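Local coordinates for protein chitinase (PDB 5GZT) that probably cleaves internal beta-1,4 linkages between N-acetylglucosamine units of chitin and chitodextrins, as a multidomain enzyme carrying two family 18 glycosidase domains, at residues K805-V813 with R825-F834; M965-H973 with D995-Y1005. All coordinates share one frame; numbering follows the deposited sequence.

Contact 1. Residues K805-V813 with R825-F834; sequences KISEDINWV and RRNNPDDANF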
loop_
_atom_site.group_PDB
_atom_site.type_symbol
_atom_site.label_atom_id
_atom_site.label_comp_id
_atom_site.label_asym_id
_atom_site.label_seq_id
_atom_site.Cartn_x
_atom_site.Cartn_y
_atom_site.Cartn_z
ATOM N N LYS B 805 -19.766 -48.383 -31.290
ATOM C CA LYS B 805 -20.871 -47.940 -30.452
ATOM C C LYS B 805 -20.533 -48.083 -28.987
ATOM O O LYS B 805 -19.701 -48.942 -28.602
ATOM C CB LYS B 805 -22.112 -48.726 -30.741
ATOM C CG LYS B 805 -22.709 -48.508 -32.119
ATOM C CD LYS B 805 -23.767 -49.598 -32.451
ATOM C CE LYS B 805 -24.570 -49.236 -33.687
ATOM N NZ LYS B 805 -25.455 -50.366 -34.159
ATOM N N ILE B 806 -21.166 -47.239 -28.163
ATOM C CA ILE B 806 -20.857 -47.158 -26.720
ATOM C C ILE B 806 -21.108 -48.480 -26.004
ATOM O O ILE B 806 -20.435 -48.778 -25.015
ATOM C CB ILE B 806 -21.670 -46.023 -26.032
ATOM C CG1 ILE B 806 -21.029 -45.692 -24.693
ATOM C CG2 ILE B 806 -23.150 -46.353 -25.923
ATOM C CD1 ILE B 806 -21.472 -44.376 -24.098
ATOM N N SER B 807 -22.037 -49.275 -26.537
ATOM C CA SER B 807 -22.274 -50.628 -25.992
ATOM C C SER B 807 -21.077 -51.584 -26.105
ATOM O O SER B 807 -21.111 -52.608 -25.503
ATOM C CB SER B 807 -23.522 -51.247 -26.594
ATOM O OG SER B 807 -23.462 -51.349 -27.987
ATOM N N GLU B 808 -20.019 -51.215 -26.840
ATOM C CA GLU B 808 -18.829 -52.005 -26.940
ATOM C C GLU B 808 -17.744 -51.591 -26.007
ATOM O O GLU B 808 -16.696 -52.247 -25.953
ATOM C CB GLU B 808 -18.312 -51.983 -28.351
ATOM C CG GLU B 808 -19.304 -52.450 -29.367
ATOM C CD GLU B 808 -19.498 -53.968 -29.304
ATOM O OE1 GLU B 808 -18.716 -54.663 -28.611
ATOM O OE2 GLU B 808 -20.459 -54.437 -29.901
ATOM N N ASP B 809 -17.962 -50.538 -25.241
ATOM C CA ASP B 809 -17.028 -50.150 -24.167
ATOM C C ASP B 809 -17.471 -50.913 -22.894
ATOM O O ASP B 809 -18.485 -50.596 -22.325
ATOM C CB ASP B 809 -17.152 -48.644 -23.948
ATOM C CG ASP B 809 -16.316 -48.117 -22.853
ATOM O OD1 ASP B 809 -15.693 -48.886 -22.059
ATOM O OD2 ASP B 809 -16.213 -46.871 -22.780
ATOM N N ILE B 810 -16.736 -51.942 -22.502
ATOM C CA ILE B 810 -17.147 -52.824 -21.410
ATOM C C ILE B 810 -16.880 -52.117 -20.115
ATOM O O ILE B 810 -17.620 -52.280 -19.165
ATOM C CB ILE B 810 -16.449 -54.188 -21.537
ATOM C CG1 ILE B 810 -16.755 -54.777 -22.887
ATOM C CG2 ILE B 810 -16.893 -55.165 -20.444
ATOM C CD1 ILE B 810 -18.225 -54.967 -23.237
ATOM N N ASN B 811 -15.887 -51.245 -20.050
ATOM C CA ASN B 811 -15.762 -50.419 -18.861
ATOM C C ASN B 811 -17.085 -49.658 -18.543
ATOM O O ASN B 811 -17.526 -49.561 -17.369
ATOM C CB ASN B 811 -14.568 -49.467 -19.002
ATOM C CG ASN B 811 -14.315 -48.600 -17.745
ATOM O OD1 ASN B 811 -14.057 -49.114 -16.666
ATOM N ND2 ASN B 811 -14.341 -47.287 -17.908
ATOM N N TRP B 812 -17.728 -49.123 -19.579
ATOM C CA TRP B 812 -18.904 -48.346 -19.395
ATOM C C TRP B 812 -20.095 -49.286 -19.150
ATOM O O TRP B 812 -20.937 -48.960 -18.288
ATOM C CB TRP B 812 -19.168 -47.453 -20.612
ATOM C CG TRP B 812 -20.454 -46.712 -20.578
ATOM C CD1 TRP B 812 -20.673 -45.494 -19.969
ATOM C CD2 TRP B 812 -21.679 -47.054 -21.225
ATOM N NE1 TRP B 812 -21.950 -45.081 -20.217
ATOM C CE2 TRP B 812 -22.583 -46.007 -20.992
ATOM C CE3 TRP B 812 -22.073 -48.103 -22.039
ATOM C CZ2 TRP B 812 -23.872 -46.028 -21.440
ATOM C CZ3 TRP B 812 -23.358 -48.107 -22.523
ATOM C CH2 TRP B 812 -24.248 -47.096 -22.219
ATOM N N VAL B 813 -20.197 -50.376 -19.941
ATOM C CA VAL B 813 -21.334 -51.278 -19.855
ATOM C C VAL B 813 -21.445 -51.810 -18.413
ATOM O O VAL B 813 -22.529 -51.799 -17.832
ATOM C CB VAL B 813 -21.196 -52.452 -20.827
ATOM C CG1 VAL B 813 -22.135 -53.597 -20.472
ATOM C CG2 VAL B 813 -21.458 -52.006 -22.279
ATOM N N ARG B 825 -27.321 -51.370 -20.867
ATOM C CA ARG B 825 -26.126 -50.794 -21.499
ATOM C C ARG B 825 -25.677 -51.647 -22.656
ATOM O O ARG B 825 -25.428 -51.120 -23.738
ATOM C CB ARG B 825 -25.056 -50.499 -20.455
ATOM C CG ARG B 825 -25.430 -49.260 -19.642
ATOM C CD ARG B 825 -24.344 -48.798 -18.733
ATOM N NE ARG B 825 -24.681 -47.488 -18.237
ATOM C CZ ARG B 825 -23.862 -46.670 -17.576
ATOM N NH1 ARG B 825 -22.606 -46.985 -17.277
ATOM N NH2 ARG B 825 -24.314 -45.503 -17.180
ATOM N N ARG B 826 -25.676 -52.975 -22.487
ATOM C CA ARG B 826 -25.348 -53.913 -23.587
ATOM C C ARG B 826 -26.257 -53.723 -24.783
ATOM O O ARG B 826 -25.818 -53.916 -25.932
ATOM C CB ARG B 826 -25.377 -55.389 -23.150
ATOM C CG ARG B 826 -24.229 -55.776 -22.205
ATOM C CD ARG B 826 -24.046 -57.293 -21.927
ATOM N NE ARG B 826 -25.197 -57.917 -21.255
ATOM C CZ ARG B 826 -25.355 -58.051 -19.937
ATOM N NH1 ARG B 826 -24.441 -57.665 -19.045
ATOM N NH2 ARG B 826 -26.453 -58.619 -19.491
ATOM N N ASN B 827 -27.497 -53.353 -24.501
ATOM C CA ASN B 827 -28.511 -53.115 -25.489
ATOM C C ASN B 827 -28.793 -51.595 -25.738
ATOM O O ASN B 827 -29.869 -51.221 -26.190
ATOM C CB ASN B 827 -29.812 -53.770 -25.018
ATOM C CG ASN B 827 -29.716 -55.264 -25.028
ATOM O OD1 ASN B 827 -29.615 -55.885 -23.983
ATOM N ND2 ASN B 827 -29.662 -55.836 -26.202
ATOM N N ASN B 828 -27.802 -50.758 -25.512
ATOM C CA ASN B 828 -27.938 -49.324 -25.757
ATOM C C ASN B 828 -28.548 -49.081 -27.129
ATOM O O ASN B 828 -28.126 -49.666 -28.126
ATOM C CB ASN B 828 -26.596 -48.625 -25.641
ATOM C CG ASN B 828 -26.767 -47.171 -25.449
ATOM O OD1 ASN B 828 -27.142 -46.728 -24.369
ATOM N ND2 ASN B 828 -26.608 -46.429 -26.524
ATOM N N PRO B 829 -29.598 -48.264 -27.169
ATOM C CA PRO B 829 -30.403 -48.100 -28.352
ATOM C C PRO B 829 -29.823 -47.193 -29.448
ATOM O O PRO B 829 -30.496 -46.325 -29.938
ATOM C CB PRO B 829 -31.703 -47.515 -27.783
ATOM C CG PRO B 829 -31.243 -46.688 -26.639
ATOM C CD PRO B 829 -30.105 -47.481 -26.039
ATOM N N ASP B 830 -28.628 -47.521 -29.941
ATOM C CA ASP B 830 -27.887 -46.655 -30.880
ATOM C C ASP B 830 -28.550 -46.696 -32.195
ATOM O O ASP B 830 -28.904 -45.632 -32.728
ATOM C CB ASP B 830 -26.404 -47.048 -30.943
ATOM C CG ASP B 830 -25.679 -46.711 -29.686
ATOM O OD1 ASP B 830 -25.564 -45.473 -29.350
ATOM O OD2 ASP B 830 -25.225 -47.651 -28.992
ATOM N N ASP B 831 -28.840 -47.896 -32.728
ATOM C CA ASP B 831 -29.493 -47.917 -34.031
ATOM C C ASP B 831 -30.841 -47.193 -34.052
ATOM O O ASP B 831 -31.153 -46.521 -35.027
ATOM C CB ASP B 831 -29.759 -49.353 -34.510
ATOM C CG ASP B 831 -28.526 -50.046 -35.057
ATOM O OD1 ASP B 831 -27.525 -49.412 -35.491
ATOM O OD2 ASP B 831 -28.566 -51.275 -35.113
ATOM N N ALA B 832 -31.686 -47.423 -33.044
ATOM C CA ALA B 832 -32.976 -46.690 -32.969
ATOM C C ALA B 832 -32.730 -45.175 -32.880
ATOM O O ALA B 832 -33.395 -44.403 -33.530
ATOM C CB ALA B 832 -33.807 -47.143 -31.780
ATOM N N ASN B 833 -31.787 -44.774 -32.044
ATOM C CA ASN B 833 -31.408 -43.318 -31.994
ATOM C C ASN B 833 -30.915 -42.777 -33.310
ATOM O O ASN B 833 -31.255 -41.644 -33.635
ATOM C CB ASN B 833 -30.409 -43.044 -30.923
ATOM C CG ASN B 833 -31.025 -43.091 -29.574
ATOM O OD1 ASN B 833 -32.232 -42.830 -29.449
ATOM N ND2 ASN B 833 -30.205 -43.300 -28.536
ATOM N N PHE B 834 -30.201 -43.565 -34.118
ATOM C CA PHE B 834 -29.741 -43.055 -35.349
ATOM C C PHE B 834 -30.914 -42.913 -36.307
ATOM O O PHE B 834 -30.916 -41.947 -37.125
ATOM C CB PHE B 834 -28.641 -43.934 -36.024
ATOM C CG PHE B 834 -27.364 -44.151 -35.173
ATOM C CD1 PHE B 834 -26.886 -43.178 -34.282
ATOM C CD2 PHE B 834 -26.644 -45.327 -35.286
ATOM C CE1 PHE B 834 -25.749 -43.406 -33.552
ATOM C CE2 PHE B 834 -25.521 -45.550 -34.515
ATOM C CZ PHE B 834 -25.047 -44.580 -33.691
HETATM O O HOH W 1 -22.815 -45.248 -29.443
HETATM O O HOH W 2 -25.579 -50.202 -29.183
#
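Trp812 is clamped between Arg825 and Ile806. The Arg825 guanidinium lies flat on the indole, centres 3.9 Å apart and planes at 4°, and CZ over the five-membered ring makes a cation-pi contact. Arg825 CD stands 3.7 Å from the six-membered ring centroid, a CH-pi contact 4° off the normal. Ile806 CD1 sits over the centre of the opposite face. A bond at the guanidinium edge, close to its plane, adds to the stack: Arg825 NH1 donates to Trp812 O at 2.8 Å and forms a salt bridge with Glu815. Alongside, Asn828 OD1 approaches the indole edge at CH2, while ND2 hydrogen-bonds to Gly772 O and Asp830 OD2.

Toward Asp830 the packing gives way to water. One water accepts from Ser807 OG and donates to Asn828 O and Asp830 OD2; another accepts from Ile806 N and donates weakly to Asp830 OD1, which also hydrogen-bonds to Tyr793. At the exposed margin, extended Lys805 runs past Asp830 until NZ reaches Asp831 OD1 at 2.6 Å, from above the carboxylate plane. Helix 810-813 and the turn before it are joined to the end of helix 819-826 and the start of helix 830-843, in the excursion between parallel strands 790-799 and 848-854 of a family 18 TIM barrel.

Contact 2. Residues M965-H973 with D995-Y1005; sequences MSVMTYDYH and DFSADSVLTAY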
loop_
_atom_site.group_PDB
_atom_site.type_symbol
_atom_site.label_atom_id
_atom_site.label_comp_id
_atom_site.label_asym_id
_atom_site.label_seq_id
_atom_site.Cartn_x
_atom_site.Cartn_y
_atom_site.Cartn_z
ATOM N N MET B 965 -14.694 -24.990 -30.777
ATOM C CA MET B 965 -14.444 -25.737 -29.527
ATOM C C MET B 965 -15.663 -25.528 -28.658
ATOM O O MET B 965 -16.002 -24.365 -28.428
ATOM C CB MET B 965 -13.219 -25.162 -28.801
ATOM C CG MET B 965 -11.991 -25.165 -29.678
ATOM S SD MET B 965 -10.679 -24.424 -28.715
ATOM C CE MET B 965 -9.398 -24.459 -29.947
ATOM N N SER B 966 -16.313 -26.592 -28.190
ATOM C CA SER B 966 -17.439 -26.497 -27.272
ATOM C C SER B 966 -16.833 -26.473 -25.889
ATOM O O SER B 966 -16.332 -27.525 -25.415
ATOM C CB SER B 966 -18.403 -27.676 -27.464
ATOM O OG SER B 966 -19.079 -27.602 -28.719
ATOM N N VAL B 967 -16.692 -25.262 -25.281
ATOM C CA VAL B 967 -15.946 -25.155 -24.070
ATOM C C VAL B 967 -16.920 -25.446 -22.903
ATOM O O VAL B 967 -18.038 -24.859 -22.784
ATOM C CB VAL B 967 -15.312 -23.756 -23.860
ATOM C CG1 VAL B 967 -14.367 -23.720 -22.631
ATOM C CG2 VAL B 967 -14.567 -23.359 -25.100
ATOM N N MET B 968 -16.470 -26.362 -22.040
ATOM C CA MET B 968 -17.253 -26.852 -20.906
ATOM C C MET B 968 -17.119 -25.832 -19.748
ATOM O O MET B 968 -16.384 -26.051 -18.786
ATOM C CB MET B 968 -16.770 -28.300 -20.536
ATOM C CG MET B 968 -17.198 -29.289 -21.654
ATOM S SD MET B 968 -16.701 -31.005 -21.249
ATOM C CE MET B 968 -14.946 -31.003 -21.411
ATOM N N THR B 969 -17.859 -24.731 -19.886
ATOM C CA THR B 969 -17.819 -23.590 -18.959
ATOM C C THR B 969 -18.821 -23.946 -17.829
ATOM O O THR B 969 -19.939 -23.359 -17.690
ATOM C CB THR B 969 -18.196 -22.302 -19.731
ATOM O OG1 THR B 969 -19.355 -22.565 -20.522
ATOM C CG2 THR B 969 -17.021 -21.838 -20.606
ATOM N N TYR B 970 -18.449 -25.000 -17.100
ATOM C CA TYR B 970 -19.264 -25.585 -16.023
ATOM C C TYR B 970 -18.434 -26.590 -15.237
ATOM O O TYR B 970 -17.249 -26.722 -15.515
ATOM C CB TYR B 970 -20.614 -26.061 -16.511
ATOM C CG TYR B 970 -20.591 -27.016 -17.688
ATOM C CD1 TYR B 970 -20.048 -28.312 -17.570
ATOM C CD2 TYR B 970 -21.162 -26.665 -18.879
ATOM C CE1 TYR B 970 -20.082 -29.215 -18.652
ATOM C CE2 TYR B 970 -21.158 -27.533 -19.962
ATOM C CZ TYR B 970 -20.623 -28.779 -19.846
ATOM O OH TYR B 970 -20.694 -29.541 -20.926
ATOM N N ASP B 971 -18.970 -27.210 -14.183
ATOM C CA ASP B 971 -18.186 -28.071 -13.283
ATOM C C ASP B 971 -16.983 -27.414 -12.683
ATOM O O ASP B 971 -15.992 -28.098 -12.363
ATOM C CB ASP B 971 -17.669 -29.330 -13.994
ATOM C CG ASP B 971 -18.755 -30.196 -14.574
ATOM O OD1 ASP B 971 -19.849 -30.293 -14.005
ATOM O OD2 ASP B 971 -18.518 -30.812 -15.661
ATOM N N TYR B 972 -17.030 -26.095 -12.496
ATOM C CA TYR B 972 -15.912 -25.388 -11.906
ATOM C C TYR B 972 -15.607 -25.754 -10.424
ATOM O O TYR B 972 -14.471 -25.643 -9.968
ATOM C CB TYR B 972 -16.153 -23.879 -11.963
ATOM C CG TYR B 972 -16.401 -23.250 -13.339
ATOM C CD1 TYR B 972 -15.674 -23.608 -14.455
ATOM C CD2 TYR B 972 -17.256 -22.147 -13.445
ATOM C CE1 TYR B 972 -15.915 -23.008 -15.672
ATOM C CE2 TYR B 972 -17.485 -21.525 -14.636
ATOM C CZ TYR B 972 -16.756 -21.947 -15.756
ATOM O OH TYR B 972 -16.984 -21.334 -16.952
ATOM N N HIS B 973 -16.671 -26.052 -9.695
ATOM C CA HIS B 973 -16.615 -26.334 -8.279
ATOM C C HIS B 973 -17.634 -27.419 -8.010
ATOM O O HIS B 973 -18.608 -27.574 -8.788
ATOM C CB HIS B 973 -16.935 -25.072 -7.498
ATOM C CG HIS B 973 -15.904 -24.031 -7.661
ATOM N ND1 HIS B 973 -14.589 -24.225 -7.294
ATOM C CD2 HIS B 973 -15.958 -22.815 -8.235
ATOM C CE1 HIS B 973 -13.897 -23.126 -7.535
ATOM N NE2 HIS B 973 -14.705 -22.255 -8.114
ATOM N N ASP B 995 -11.723 -16.202 -9.512
ATOM C CA ASP B 995 -12.481 -17.436 -9.655
ATOM C C ASP B 995 -12.964 -17.707 -11.118
ATOM O O ASP B 995 -12.902 -16.825 -11.994
ATOM C CB ASP B 995 -13.680 -17.431 -8.693
ATOM C CG ASP B 995 -14.058 -18.839 -8.140
ATOM O OD1 ASP B 995 -13.595 -19.896 -8.674
ATOM O OD2 ASP B 995 -14.904 -18.872 -7.213
ATOM N N PHE B 996 -13.367 -18.949 -11.363
ATOM C CA PHE B 996 -13.790 -19.391 -12.714
ATOM C C PHE B 996 -15.096 -18.840 -13.147
ATOM O O PHE B 996 -16.060 -18.806 -12.398
ATOM C CB PHE B 996 -13.977 -20.923 -12.752
ATOM C CG PHE B 996 -12.706 -21.666 -12.738
ATOM C CD1 PHE B 996 -11.993 -21.858 -13.921
ATOM C CD2 PHE B 996 -12.182 -22.204 -11.535
ATOM C CE1 PHE B 996 -10.763 -22.535 -13.912
ATOM C CE2 PHE B 996 -10.972 -22.900 -11.534
ATOM C CZ PHE B 996 -10.266 -23.070 -12.725
ATOM N N SER B 997 -15.123 -18.378 -14.375
ATOM C CA SER B 997 -16.387 -18.119 -15.036
ATOM C C SER B 997 -16.248 -18.372 -16.504
ATOM O O SER B 997 -15.140 -18.445 -17.003
ATOM C CB SER B 997 -16.811 -16.648 -14.780
ATOM O OG SER B 997 -15.837 -15.775 -15.243
ATOM N N ALA B 998 -17.354 -18.339 -17.214
ATOM C CA ALA B 998 -17.316 -18.370 -18.670
ATOM C C ALA B 998 -16.421 -17.258 -19.191
ATOM O O ALA B 998 -15.623 -17.467 -20.090
ATOM C CB ALA B 998 -18.694 -18.241 -19.262
ATOM N N ASP B 999 -16.596 -16.052 -18.652
ATOM C CA ASP B 999 -15.822 -14.872 -19.039
ATOM C C ASP B 999 -14.377 -15.128 -18.846
ATOM O O ASP B 999 -13.578 -14.891 -19.790
ATOM C CB ASP B 999 -16.320 -13.613 -18.232
ATOM C CG ASP B 999 -15.603 -12.357 -18.613
ATOM O OD1 ASP B 999 -15.501 -12.069 -19.822
ATOM O OD2 ASP B 999 -15.036 -11.707 -17.711
ATOM N N SER B 1000 -13.966 -15.596 -17.660
ATOM C CA SER B 1000 -12.553 -15.777 -17.393
ATOM C C SER B 1000 -11.983 -16.898 -18.252
ATOM O O SER B 1000 -10.873 -16.733 -18.819
ATOM C CB SER B 1000 -12.235 -16.104 -15.932
ATOM O OG SER B 1000 -12.636 -17.401 -15.556
ATOM N N VAL B 1001 -12.745 -17.967 -18.412
ATOM C CA VAL B 1001 -12.244 -19.117 -19.239
ATOM C C VAL B 1001 -12.105 -18.777 -20.721
ATOM O O VAL B 1001 -11.058 -18.974 -21.381
ATOM C CB VAL B 1001 -13.177 -20.324 -19.060
ATOM C CG1 VAL B 1001 -12.752 -21.458 -19.968
ATOM C CG2 VAL B 1001 -13.119 -20.802 -17.668
ATOM N N LEU B 1002 -13.161 -18.167 -21.242
ATOM C CA LEU B 1002 -13.170 -17.817 -22.673
ATOM C C LEU B 1002 -12.238 -16.675 -22.984
ATOM O O LEU B 1002 -11.606 -16.650 -24.095
ATOM C CB LEU B 1002 -14.570 -17.586 -23.111
ATOM C CG LEU B 1002 -15.448 -18.802 -22.971
ATOM C CD1 LEU B 1002 -16.903 -18.409 -23.143
ATOM C CD2 LEU B 1002 -15.077 -19.848 -23.993
ATOM N N THR B 1003 -11.966 -15.787 -21.988
ATOM C CA THR B 1003 -10.865 -14.864 -22.169
ATOM C C THR B 1003 -9.528 -15.543 -22.250
ATOM O O THR B 1003 -8.692 -15.164 -23.108
ATOM C CB THR B 1003 -10.869 -13.784 -21.037
ATOM O OG1 THR B 1003 -12.095 -13.081 -21.142
ATOM C CG2 THR B 1003 -9.747 -12.805 -21.138
ATOM N N ALA B 1004 -9.248 -16.486 -21.350
ATOM C CA ALA B 1004 -8.012 -17.186 -21.378
ATOM C C ALA B 1004 -7.852 -17.956 -22.665
ATOM O O ALA B 1004 -6.779 -18.019 -23.189
ATOM C CB ALA B 1004 -7.903 -18.154 -20.231
ATOM N N TYR B 1005 -8.901 -18.538 -23.205
ATOM C CA TYR B 1005 -8.746 -19.178 -24.558
ATOM C C TYR B 1005 -8.327 -18.156 -25.629
ATOM O O TYR B 1005 -7.428 -18.381 -26.518
ATOM C CB TYR B 1005 -10.048 -19.866 -24.997
ATOM C CG TYR B 1005 -10.213 -21.291 -24.524
ATOM C CD1 TYR B 1005 -10.311 -21.611 -23.170
ATOM C CD2 TYR B 1005 -10.351 -22.323 -25.441
ATOM C CE1 TYR B 1005 -10.462 -22.935 -22.735
ATOM C CE2 TYR B 1005 -10.507 -23.648 -25.012
ATOM C CZ TYR B 1005 -10.560 -23.957 -23.704
ATOM O OH TYR B 1005 -10.772 -25.276 -23.366
#
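Tyr972 and Phe996 meet with planes only 19° apart, yet their centroids are 5.4 Å from each other, so the rings barely overlap. Phe996 CB, rather than its ring, lies over the tyrosine face, 3.6 Å from the centroid in a CH-pi contact; Tyr970 CA backs the other face. Beyond the rings, His973 and Asp995 approach from opposite directions. His973 NE2 donates to the syn lone pair of Asp995 OD1 at 2.7 Å, the oxygen lying in the imidazole plane while the carboxylate is turned steeply out of it. Phe996 N also donates to OD1, and Glu977 takes the ND1 side of the imidazole.

This is the strand-to-helix layer of a TIM barrel: strand 965-967 runs nearly antiparallel to helix 998-1005 (149°), their axes 11.0 Å apart at closest approach. Val967, with CG1 anti to its backbone N (chi1 -173°), sets CG1 3.8 Å from Val1001 CG1 and CG2 3.7 Å from Leu1002 CD2, while CG2 also rests over one face of Tyr1005. Met965 SD meets that ring at its edge, a Met-aromatic contact. Ser997 and Ser1000 form a capping box at the helix start, where Ser997 OG also hydrogen-bonds to Thr988 OG1, and the Tyr1005 hydroxyl hydrogen-bonds to Ala944 O.

Along the chain, contact 1 comes first: it closes a mostly helical 11-residue connection between 805-813 and 825-834, starting from the end of the hairpin of strands 790-799 and 802-805. The chain then passes through strands 848-854, 889-893 and 938-943 before contact 2 opens. There 965-973 and 995-1005 close a 21-residue loop without helix or strand. The two loops are in series, neither nesting nor crossing, and both fall in the second family 18 range. The centres of contact 1 and contact 2 lie about 31 Å apart, and the nearest atoms of contact 1 and contact 2 about 14 Å. Contact 1 ties together the excursion between strands 790-799 and 848-854; contact 2 packs helix 998-1007 on strand 964-967.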